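Local coordinates for protein 2-aminomuconic 6-semialdehyde dehydrogenase (Pseudomonas sp., PDB 7BZV) that oxidises 2-aminomuconic 6-semialdehyde with NAD+ as cofactor, a step of the meta-cleavage pathway that breaks down 2-aminophenol, at residues G11-S16 with L189-E194; A260-D265 with E291-E296; T420-N425 with W442-F447. One frame throughout, in Å; residues are numbered along the deposited sequence.

Contact 1 lies at the surface, whereas contacts 2 and 3 are buried on the opposite side of the chain's centre; the centres of contacts 1 and 2 are about 47 Å apart. Contact 1 joins an edge strand to a helix through one indole, two weak bonds and a water. Contacts 2 and 3 pair parallel strands of a single sheet, in which 258-262 and 418-422 are neighbours, and each belongs to a beta-alpha-beta unit. They also meet directly, Asp265 receiving Thr423 and Thr424 in probable hydrogen bonds. In both, a polar side chain carries the pairing past the strand ends: a carboxylate in contact 2, a carboxamide in contact 3. Contact 3 also borders two other subunits.

Contact 1 (G11-S16 with L189-E194); sequences GKWVES and LAEVME
Strand 12-14, the edge of the small N-terminal sheet, meets helix 184-196 through the indole of Trp13, which lies against Ala190, Glu191 and Glu194. With CG beside the backbone N (chi1 -57°), the ring swings its far end toward the helix. Trp13 CH2 comes to 3.5 Å from Glu191 CG and 3.8 Å from Ala190 CB. The Glu191 carboxylate is turned away to a salt bridge with Arg79, which leaves its methylene for the indole. One turn on, the extended Glu194 chain sets its carboxylate beside Trp13 NE1, where the N-H is shared weakly: NE1 lies 3.4 Å from Glu194 OE1, which is in the ring plane, and the same distance from OE2. A water donates to Gly11 O and, at 2.9 Å, to Glu194 OE2, tying the turn before the strand to the same carboxylate. An alanine in place of Trp13 would probably open a gap beside Ala190 and the Glu191 methylene and leave Glu194 without its indole donor. Phe8 of strand 3-9 meets the Trp13 ring and also touches Ala190 and Glu194. One indole thus lays an edge strand on the helix linking parallel strands 173-177 and 203-205, a beta-alpha-beta crossover.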
loop_
_atom_site.group_PDB
_atom_site.type_symbol
_atom_site.label_atom_id
_atom_site.label_comp_id
_atom_site.label_asym_id
_atom_site.label_seq_id
_atom_site.Cartn_x
_atom_site.Cartn_y
_atom_site.Cartn_z
ATOM N N GLY B 11 -6.638 -23.852 -29.686
ATOM C CA GLY B 11 -7.488 -24.938 -29.260
ATOM C C GLY B 11 -7.284 -26.245 -29.991
ATOM O O GLY B 11 -8.019 -27.201 -29.716
ATOM N N LYS B 12 -6.300 -26.332 -30.887
ATOM C CA LYS B 12 -6.095 -27.522 -31.708
ATOM C C LYS B 12 -4.682 -28.044 -31.507
ATOM O O LYS B 12 -3.722 -27.264 -31.466
ATOM C CB LYS B 12 -6.351 -27.221 -33.202
ATOM C CG LYS B 12 -7.749 -26.642 -33.503
ATOM C CD LYS B 12 -7.896 -26.198 -34.953
ATOM C CE LYS B 12 -8.646 -24.868 -35.063
ATOM N NZ LYS B 12 -7.861 -23.813 -35.777
ATOM N N TRP B 13 -4.568 -29.355 -31.352
ATOM C CA TRP B 13 -3.274 -30.015 -31.412
ATOM C C TRP B 13 -2.763 -30.049 -32.850
ATOM O O TRP B 13 -3.518 -30.267 -33.797
ATOM C CB TRP B 13 -3.397 -31.419 -30.829
ATOM C CG TRP B 13 -3.913 -31.390 -29.402
ATOM C CD1 TRP B 13 -5.199 -31.596 -28.982
ATOM C CD2 TRP B 13 -3.146 -31.104 -28.211
ATOM N NE1 TRP B 13 -5.275 -31.482 -27.608
ATOM C CE2 TRP B 13 -4.031 -31.174 -27.116
ATOM C CE3 TRP B 13 -1.799 -30.805 -27.973
ATOM C CZ2 TRP B 13 -3.608 -30.956 -25.796
ATOM C CZ3 TRP B 13 -1.379 -30.593 -26.665
ATOM C CH2 TRP B 13 -2.280 -30.672 -25.594
ATOM N N VAL B 14 -1.468 -29.794 -33.007
ATOM C CA VAL B 14 -0.851 -29.556 -34.305
ATOM C C VAL B 14 0.464 -30.322 -34.321
ATOM O O VAL B 14 1.323 -30.105 -33.454
ATOM C CB VAL B 14 -0.599 -28.057 -34.557
ATOM C CG1 VAL B 14 0.044 -27.844 -35.924
ATOM C CG2 VAL B 14 -1.899 -27.258 -34.417
ATOM N N GLU B 15 0.617 -31.213 -35.292
ATOM C CA GLU B 15 1.832 -31.979 -35.512
ATOM C C GLU B 15 2.698 -31.303 -36.572
ATOM O O GLU B 15 2.297 -30.322 -37.208
ATOM C CB GLU B 15 1.482 -33.409 -35.928
ATOM C CG GLU B 15 0.744 -34.185 -34.832
ATOM C CD GLU B 15 0.380 -35.602 -35.255
ATOM O OE1 GLU B 15 -0.242 -36.339 -34.460
ATOM O OE2 GLU B 15 0.719 -35.993 -36.389
ATOM N N SER B 16 3.897 -31.851 -36.774
ATOM C CA SER B 16 4.870 -31.196 -37.635
ATOM C C SER B 16 5.641 -32.189 -38.491
ATOM O O SER B 16 5.913 -33.317 -38.074
ATOM C CB SER B 16 5.877 -30.382 -36.818
ATOM O OG SER B 16 6.838 -29.754 -37.649
ATOM N N LEU B 189 0.391 -29.157 -19.361
ATOM C CA LEU B 189 -0.300 -27.935 -18.969
ATOM C C LEU B 189 -1.323 -27.529 -20.027
ATOM O O LEU B 189 -2.455 -27.152 -19.699
ATOM C CB LEU B 189 0.704 -26.827 -18.704
ATOM C CG LEU B 189 0.064 -25.538 -18.120
ATOM C CD1 LEU B 189 -0.623 -25.780 -16.799
ATOM C CD2 LEU B 189 1.138 -24.422 -17.947
ATOM N N ALA B 190 -0.964 -27.641 -21.304
ATOM C CA ALA B 190 -1.941 -27.372 -22.357
ATOM C C ALA B 190 -3.142 -28.310 -22.265
ATOM O O ALA B 190 -4.290 -27.881 -22.458
ATOM C CB ALA B 190 -1.276 -27.479 -23.730
ATOM N N GLU B 191 -2.906 -29.593 -21.976
ATOM C CA GLU B 191 -4.032 -30.502 -21.781
ATOM C C GLU B 191 -4.931 -30.000 -20.661
ATOM O O GLU B 191 -6.161 -30.038 -20.772
ATOM C CB GLU B 191 -3.531 -31.919 -21.485
ATOM C CG GLU B 191 -2.760 -32.544 -22.654
ATOM C CD GLU B 191 -2.354 -34.007 -22.410
ATOM O OE1 GLU B 191 -2.745 -34.596 -21.381
ATOM O OE2 GLU B 191 -1.646 -34.576 -23.263
ATOM N N VAL B 192 -4.336 -29.487 -19.590
ATOM C CA VAL B 192 -5.128 -28.970 -18.480
ATOM C C VAL B 192 -5.940 -27.758 -18.915
ATOM O O VAL B 192 -7.134 -27.638 -18.594
ATOM C CB VAL B 192 -4.214 -28.636 -17.290
ATOM C CG1 VAL B 192 -4.985 -27.812 -16.236
ATOM C CG2 VAL B 192 -3.675 -29.887 -16.694
ATOM N N MET B 193 -5.301 -26.833 -19.636
ATOM C CA MET B 193 -6.027 -25.669 -20.110
ATOM C C MET B 193 -7.240 -26.100 -20.921
ATOM O O MET B 193 -8.342 -25.587 -20.751
ATOM C CB MET B 193 -5.121 -24.775 -20.944
ATOM C CG MET B 193 -3.888 -24.354 -20.158
ATOM S SD MET B 193 -4.560 -23.102 -18.975
ATOM C CE MET B 193 -2.958 -22.913 -18.060
ATOM N N GLU B 194 -7.059 -27.077 -21.796
ATOM C CA GLU B 194 -8.162 -27.547 -22.618
ATOM C C GLU B 194 -9.218 -28.213 -21.757
ATOM O O GLU B 194 -10.413 -28.016 -21.987
ATOM C CB GLU B 194 -7.609 -28.503 -23.679
ATOM C CG GLU B 194 -8.658 -29.272 -24.437
ATOM C CD GLU B 194 -8.016 -30.260 -25.386
ATOM O OE1 GLU B 194 -7.328 -31.190 -24.905
ATOM O OE2 GLU B 194 -8.168 -30.083 -26.608
HETATM O O HOH W 1 -9.344 -27.611 -27.691
#

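Contact 2 (A260-D265 with E291-E296); sequences AVIFAD and ERVYVE
Ala260 and Ile262 exchange four backbone hydrogen bonds with Arg292, Tyr294 and Glu296, zipping strand 258-262 to strand 290-296 in parallel register. Ala260 N donates to Arg292 O and Ala260 O accepts from Tyr294 N; two residues on, Ile262 repeats the pattern with Tyr294 O and Glu296 N. The Tyr294 N to Ala260 O bond is 2.8 Å long and almost straight, at 178°.

Past the strand end the side chain of Glu296 takes over. Its CG is anti to the backbone N (chi1 -161°) and the chain runs extended, bringing Glu296 OE1 to 2.8 Å from Ala264 N. That N-H arrives on the anti side of the carboxylate, 29° out of its plane. A water also donates to Glu296 OE1 at 2.7 Å while accepting from Asp265 N, and the edge of the Phe263 ring approaches this oxygen, with CD1 3.6 Å from it.

On the face bearing Ala260, Ile262, Val293 and Val295, Ile262 CD1 touches Val293 CG1 at 3.8 Å and lies near Val295 CG2. Met271 and Met275 of helix 268-280, the crossover of this beta-alpha-beta unit, pack on Ile262, as does Phe303 of helix 297-312. On the other face Tyr294 presents its ring edge to Ala260 O, and Tyr294 OH accepts from Arg292 NH2 at 2.8 Å, the oxygen lying out of the guanidinium plane. Arg292 is in turn held by Lys257 O and Ala410 O, while Val406 of helix 403-411 packs on Val261 and Tyr294.

Chemically, the join passes from backbone amides to a carboxylate: Glu296 OE1, gripped by one N-H and a water, extends the pairing into the turn, and these donors would be expected to stabilise its negative charge.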
loop_
_atom_site.group_PDB
_atom_site.type_symbol
_atom_site.label_atom_id
_atom_site.label_comp_id
_atom_site.label_asym_id
_atom_site.label_seq_id
_atom_site.Cartn_x
_atom_site.Cartn_y
_atom_site.Cartn_z
ATOM N N ALA B 260 27.691 -18.019 -1.063
ATOM C CA ALA B 260 27.307 -18.399 0.286
ATOM C C ALA B 260 28.350 -17.877 1.249
ATOM O O ALA B 260 29.551 -18.038 1.006
ATOM C CB ALA B 260 27.208 -19.918 0.415
ATOM N N VAL B 261 27.890 -17.292 2.358
ATOM C CA VAL B 261 28.753 -16.702 3.374
ATOM C C VAL B 261 28.431 -17.365 4.716
ATOM O O VAL B 261 27.340 -17.156 5.269
ATOM C CB VAL B 261 28.575 -15.172 3.459
ATOM C CG1 VAL B 261 29.534 -14.579 4.447
ATOM C CG2 VAL B 261 28.780 -14.551 2.118
ATOM N N ILE B 262 29.402 -18.099 5.268
ATOM C CA ILE B 262 29.211 -18.906 6.465
ATOM C C ILE B 262 30.128 -18.387 7.567
ATOM O O ILE B 262 31.358 -18.516 7.489
ATOM C CB ILE B 262 29.458 -20.389 6.175
ATOM C CG1 ILE B 262 28.517 -20.818 5.029
ATOM C CG2 ILE B 262 29.240 -21.232 7.463
ATOM C CD1 ILE B 262 28.978 -22.061 4.351
ATOM N N PHE B 263 29.527 -17.797 8.586
ATOM C CA PHE B 263 30.234 -17.287 9.743
ATOM C C PHE B 263 30.412 -18.362 10.810
ATOM O O PHE B 263 29.631 -19.316 10.939
ATOM C CB PHE B 263 29.500 -16.065 10.340
ATOM C CG PHE B 263 29.622 -14.828 9.471
ATOM C CD1 PHE B 263 30.698 -13.952 9.612
ATOM C CD2 PHE B 263 28.685 -14.571 8.499
ATOM C CE1 PHE B 263 30.813 -12.843 8.800
ATOM C CE2 PHE B 263 28.777 -13.428 7.673
ATOM C CZ PHE B 263 29.839 -12.586 7.816
ATOM N N ALA B 264 31.463 -18.172 11.605
ATOM C CA ALA B 264 31.800 -19.141 12.638
ATOM C C ALA B 264 30.703 -19.289 13.686
ATOM O O ALA B 264 30.601 -20.352 14.318
ATOM C CB ALA B 264 33.122 -18.730 13.289
ATOM N N ASP B 265 29.885 -18.254 13.900
ATOM C CA ASP B 265 28.830 -18.348 14.913
ATOM C C ASP B 265 27.547 -18.971 14.364
ATOM O O ASP B 265 26.515 -18.944 15.047
ATOM C CB ASP B 265 28.529 -16.978 15.534
ATOM C CG ASP B 265 27.943 -15.990 14.544
ATOM O OD1 ASP B 265 27.502 -16.410 13.459
ATOM O OD2 ASP B 265 27.921 -14.780 14.829
ATOM N N GLU B 291 27.810 -21.366 -5.963
ATOM C CA GLU B 291 29.050 -21.915 -6.510
ATOM C C GLU B 291 30.306 -21.270 -5.948
ATOM O O GLU B 291 31.407 -21.737 -6.256
ATOM C CB GLU B 291 29.065 -21.804 -8.050
ATOM C CG GLU B 291 28.108 -22.834 -8.690
ATOM C CD GLU B 291 28.044 -22.837 -10.214
ATOM O OE1 GLU B 291 28.807 -22.108 -10.894
ATOM O OE2 GLU B 291 27.185 -23.582 -10.736
ATOM N N ARG B 292 30.176 -20.219 -5.133
ATOM C CA ARG B 292 31.285 -19.600 -4.419
ATOM C C ARG B 292 30.891 -19.653 -2.957
ATOM O O ARG B 292 29.824 -19.154 -2.593
ATOM C CB ARG B 292 31.531 -18.150 -4.879
ATOM C CG ARG B 292 31.813 -17.977 -6.395
ATOM C CD ARG B 292 31.083 -16.702 -6.959
ATOM N NE ARG B 292 31.614 -15.580 -6.253
ATOM C CZ ARG B 292 30.996 -14.455 -5.903
ATOM N NH1 ARG B 292 29.735 -14.148 -6.222
ATOM N NH2 ARG B 292 31.714 -13.605 -5.208
ATOM N N VAL B 293 31.703 -20.302 -2.141
ATOM C CA VAL B 293 31.419 -20.460 -0.721
ATOM C C VAL B 293 32.550 -19.859 0.098
ATOM O O VAL B 293 33.685 -20.345 0.037
ATOM C CB VAL B 293 31.225 -21.935 -0.342
ATOM C CG1 VAL B 293 30.963 -22.034 1.133
ATOM C CG2 VAL B 293 30.078 -22.544 -1.101
ATOM N N TYR B 294 32.222 -18.856 0.923
ATOM C CA TYR B 294 33.163 -18.175 1.810
ATOM C C TYR B 294 32.895 -18.642 3.240
ATOM O O TYR B 294 31.769 -18.487 3.741
ATOM C CB TYR B 294 33.010 -16.642 1.667
ATOM C CG TYR B 294 33.171 -16.187 0.228
ATOM C CD1 TYR B 294 34.432 -15.918 -0.304
ATOM C CD2 TYR B 294 32.074 -16.044 -0.602
ATOM C CE1 TYR B 294 34.594 -15.535 -1.644
ATOM C CE2 TYR B 294 32.215 -15.653 -1.910
ATOM C CZ TYR B 294 33.481 -15.420 -2.439
ATOM O OH TYR B 294 33.587 -15.043 -3.755
ATOM N N VAL B 295 33.904 -19.232 3.891
ATOM C CA VAL B 295 33.751 -19.757 5.246
ATOM C C VAL B 295 34.724 -19.033 6.161
ATOM O O VAL B 295 35.921 -18.973 5.866
ATOM C CB VAL B 295 33.993 -21.281 5.297
ATOM C CG1 VAL B 295 33.710 -21.833 6.695
ATOM C CG2 VAL B 295 33.159 -21.953 4.199
ATOM N N GLU B 296 34.210 -18.483 7.258
ATOM C CA GLU B 296 35.073 -17.775 8.191
ATOM C C GLU B 296 36.177 -18.709 8.696
ATOM O O GLU B 296 35.938 -19.870 9.067
ATOM C CB GLU B 296 34.256 -17.204 9.327
ATOM C CG GLU B 296 34.987 -16.095 10.048
ATOM C CD GLU B 296 34.239 -15.566 11.256
ATOM O OE1 GLU B 296 33.049 -15.899 11.477
ATOM O OE2 GLU B 296 34.870 -14.788 11.995
HETATM O O HOH W 2 31.243 -15.610 13.525
#

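Contact 3 (T420-N425 with W442-F447); sequences TIWTTN and WVNTWF
Thr423 and Asn444 bind each other through both polar atoms of the asparagine side chain. Asn444 OD1 accepts from Thr423 N at 3.1 Å, in the carbonyl plane and on a lone pair, while Asn444 ND2 donates to Thr423 O at 2.9 Å. That oxygen lies close to the Asn444 amide plane, although the donor is tilted 29° from the plane of the Thr423 carbonyl. The side chain thus mimics a strand where its own backbone, with positive phi, turns out of the sheet beyond its paired N-H. Upstream the pairing is ordinary: Ile421 N donates to Trp442 O, and Ile421 O receives Asn444 N.

These bonds join the two parallel strands of the beta-alpha-beta unit 418-422, 426-435 and 440-443. The sheet continues into a second subunit, where Trp442 and Val443 pair with a parallel strand, and Leu426 of a third subunit packs on Val443 and Asn444.

Thr420 OG1, anti to the backbone N (chi1 180°), donates to Thr445 O at 2.8 Å and accepts a weak bond from Trp422 NE1. The six-membered ring of Trp422 lies under the departing chain: Asn444 CA makes a CH-pi contact 3.6 Å from its centroid, 15° off the normal, and Thr445 N sits over the same face. Met271 and Met275 of helix 268-280 also touch this indole.

Thr423 OG1 accepts from Asn425 N at 3.0 Å, forming an ST turn, and is also hydrogen-bonded to Asp265 OD1. Asn425 OD1 caps the next helix by accepting from Arg428 N, and the indole nitrogens of Trp442 and Trp446 find Leu448 O and Leu288 O respectively.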
loop_
_atom_site.group_PDB
_atom_site.type_symbol
_atom_site.label_atom_id
_atom_site.label_comp_id
_atom_site.label_asym_id
_atom_site.label_seq_id
_atom_site.Cartn_x
_atom_site.Cartn_y
_atom_site.Cartn_z
ATOM N N THR B 420 23.273 -16.560 0.135
ATOM C CA THR B 420 22.816 -17.235 1.351
ATOM C C THR B 420 23.867 -17.037 2.436
ATOM O O THR B 420 25.046 -17.348 2.236
ATOM C CB THR B 420 22.527 -18.724 1.103
ATOM O OG1 THR B 420 22.079 -19.355 2.328
ATOM C CG2 THR B 420 23.748 -19.449 0.569
ATOM N N ILE B 421 23.430 -16.492 3.570
ATOM C CA ILE B 421 24.266 -16.078 4.692
ATOM C C ILE B 421 23.869 -16.880 5.931
ATOM O O ILE B 421 22.690 -16.898 6.290
ATOM C CB ILE B 421 24.039 -14.596 5.043
ATOM C CG1 ILE B 421 24.053 -13.685 3.799
ATOM C CG2 ILE B 421 25.011 -14.106 6.097
ATOM C CD1 ILE B 421 25.344 -13.697 3.154
ATOM N N TRP B 422 24.860 -17.378 6.667
ATOM C CA TRP B 422 24.639 -18.216 7.853
ATOM C C TRP B 422 25.371 -17.576 9.032
ATOM O O TRP B 422 26.608 -17.524 9.050
ATOM C CB TRP B 422 25.114 -19.660 7.606
ATOM C CG TRP B 422 24.224 -20.346 6.564
ATOM C CD1 TRP B 422 24.340 -20.249 5.201
ATOM C CD2 TRP B 422 23.049 -21.133 6.804
ATOM N NE1 TRP B 422 23.331 -20.930 4.593
ATOM C CE2 TRP B 422 22.515 -21.469 5.543
ATOM C CE3 TRP B 422 22.408 -21.599 7.953
ATOM C CZ2 TRP B 422 21.401 -22.266 5.400
ATOM C CZ3 TRP B 422 21.292 -22.374 7.809
ATOM C CH2 TRP B 422 20.794 -22.697 6.535
ATOM N N THR B 423 24.597 -17.103 10.008
ATOM C CA THR B 423 25.089 -16.503 11.252
ATOM C C THR B 423 23.947 -16.497 12.246
ATOM O O THR B 423 22.779 -16.429 11.855
ATOM C CB THR B 423 25.590 -15.066 11.033
ATOM O OG1 THR B 423 25.987 -14.477 12.277
ATOM C CG2 THR B 423 24.466 -14.181 10.494
ATOM N N THR B 424 24.284 -16.556 13.535
ATOM C CA THR B 424 23.288 -16.356 14.584
ATOM C C THR B 424 23.373 -14.963 15.184
ATOM O O THR B 424 22.661 -14.682 16.149
ATOM C CB THR B 424 23.420 -17.418 15.696
ATOM O OG1 THR B 424 24.736 -17.378 16.259
ATOM C CG2 THR B 424 23.175 -18.784 15.092
ATOM N N ASN B 425 24.223 -14.098 14.644
ATOM C CA ASN B 425 24.396 -12.744 15.162
ATOM C C ASN B 425 23.363 -11.807 14.540
ATOM O O ASN B 425 23.338 -11.626 13.314
ATOM C CB ASN B 425 25.797 -12.233 14.870
ATOM C CG ASN B 425 26.064 -10.845 15.498
ATOM O OD1 ASN B 425 25.541 -9.820 15.037
ATOM N ND2 ASN B 425 26.849 -10.821 16.548
ATOM N N TRP B 442 19.191 -14.599 1.342
ATOM C CA TRP B 442 18.619 -15.469 2.368
ATOM C C TRP B 442 19.522 -15.495 3.584
ATOM O O TRP B 442 20.746 -15.527 3.460
ATOM C CB TRP B 442 18.462 -16.906 1.848
ATOM C CG TRP B 442 17.338 -17.109 0.929
ATOM C CD1 TRP B 442 16.017 -17.032 1.225
ATOM C CD2 TRP B 442 17.423 -17.488 -0.449
ATOM N NE1 TRP B 442 15.271 -17.333 0.119
ATOM C CE2 TRP B 442 16.112 -17.593 -0.930
ATOM C CE3 TRP B 442 18.480 -17.731 -1.318
ATOM C CZ2 TRP B 442 15.830 -17.912 -2.262
ATOM C CZ3 TRP B 442 18.205 -18.093 -2.624
ATOM C CH2 TRP B 442 16.895 -18.155 -3.088
ATOM N N VAL B 443 18.911 -15.548 4.763
ATOM C CA VAL B 443 19.647 -15.689 6.008
ATOM C C VAL B 443 19.182 -16.959 6.730
ATOM O O VAL B 443 17.998 -17.099 7.045
ATOM C CB VAL B 443 19.486 -14.484 6.929
ATOM C CG1 VAL B 443 20.278 -14.779 8.211
ATOM C CG2 VAL B 443 19.969 -13.170 6.287
ATOM N N ASN B 444 20.125 -17.876 6.972
ATOM C CA ASN B 444 19.887 -19.148 7.657
ATOM C C ASN B 444 18.853 -19.996 6.951
ATOM O O ASN B 444 18.101 -20.720 7.582
ATOM C CB ASN B 444 19.505 -18.915 9.114
ATOM C CG ASN B 444 20.660 -18.338 9.920
ATOM O OD1 ASN B 444 21.831 -18.439 9.535
ATOM N ND2 ASN B 444 20.326 -17.670 11.012
ATOM N N THR B 445 18.818 -19.896 5.622
ATOM C CA THR B 445 17.999 -20.734 4.755
ATOM C C THR B 445 18.507 -20.510 3.329
ATOM O O THR B 445 19.449 -19.749 3.094
ATOM C CB THR B 445 16.524 -20.387 4.939
ATOM O OG1 THR B 445 15.714 -21.316 4.240
ATOM C CG2 THR B 445 16.222 -19.008 4.390
ATOM N N TRP B 446 17.862 -21.168 2.381
ATOM C CA TRP B 446 18.207 -21.080 0.967
ATOM C C TRP B 446 16.983 -21.557 0.184
ATOM O O TRP B 446 16.331 -22.517 0.593
ATOM C CB TRP B 446 19.469 -21.906 0.634
ATOM C CG TRP B 446 19.691 -21.918 -0.841
ATOM C CD1 TRP B 446 20.237 -20.922 -1.604
ATOM C CD2 TRP B 446 19.312 -22.961 -1.751
ATOM N NE1 TRP B 446 20.235 -21.295 -2.928
ATOM C CE2 TRP B 446 19.665 -22.540 -3.041
ATOM C CE3 TRP B 446 18.716 -24.227 -1.591
ATOM C CZ2 TRP B 446 19.417 -23.318 -4.183
ATOM C CZ3 TRP B 446 18.491 -25.029 -2.740
ATOM C CH2 TRP B 446 18.819 -24.541 -4.021
ATOM N N PHE B 447 16.634 -20.843 -0.892
ATOM C CA PHE B 447 15.562 -21.246 -1.813
ATOM C C PHE B 447 14.201 -21.321 -1.115
ATOM O O PHE B 447 13.404 -22.216 -1.384
ATOM C CB PHE B 447 15.927 -22.581 -2.484
ATOM C CG PHE B 447 15.128 -22.917 -3.739
ATOM C CD1 PHE B 447 14.672 -21.922 -4.595
ATOM C CD2 PHE B 447 14.907 -24.243 -4.099
ATOM C CE1 PHE B 447 14.012 -22.235 -5.753
ATOM C CE2 PHE B 447 14.247 -24.573 -5.263
ATOM C CZ PHE B 447 13.779 -23.563 -6.090
#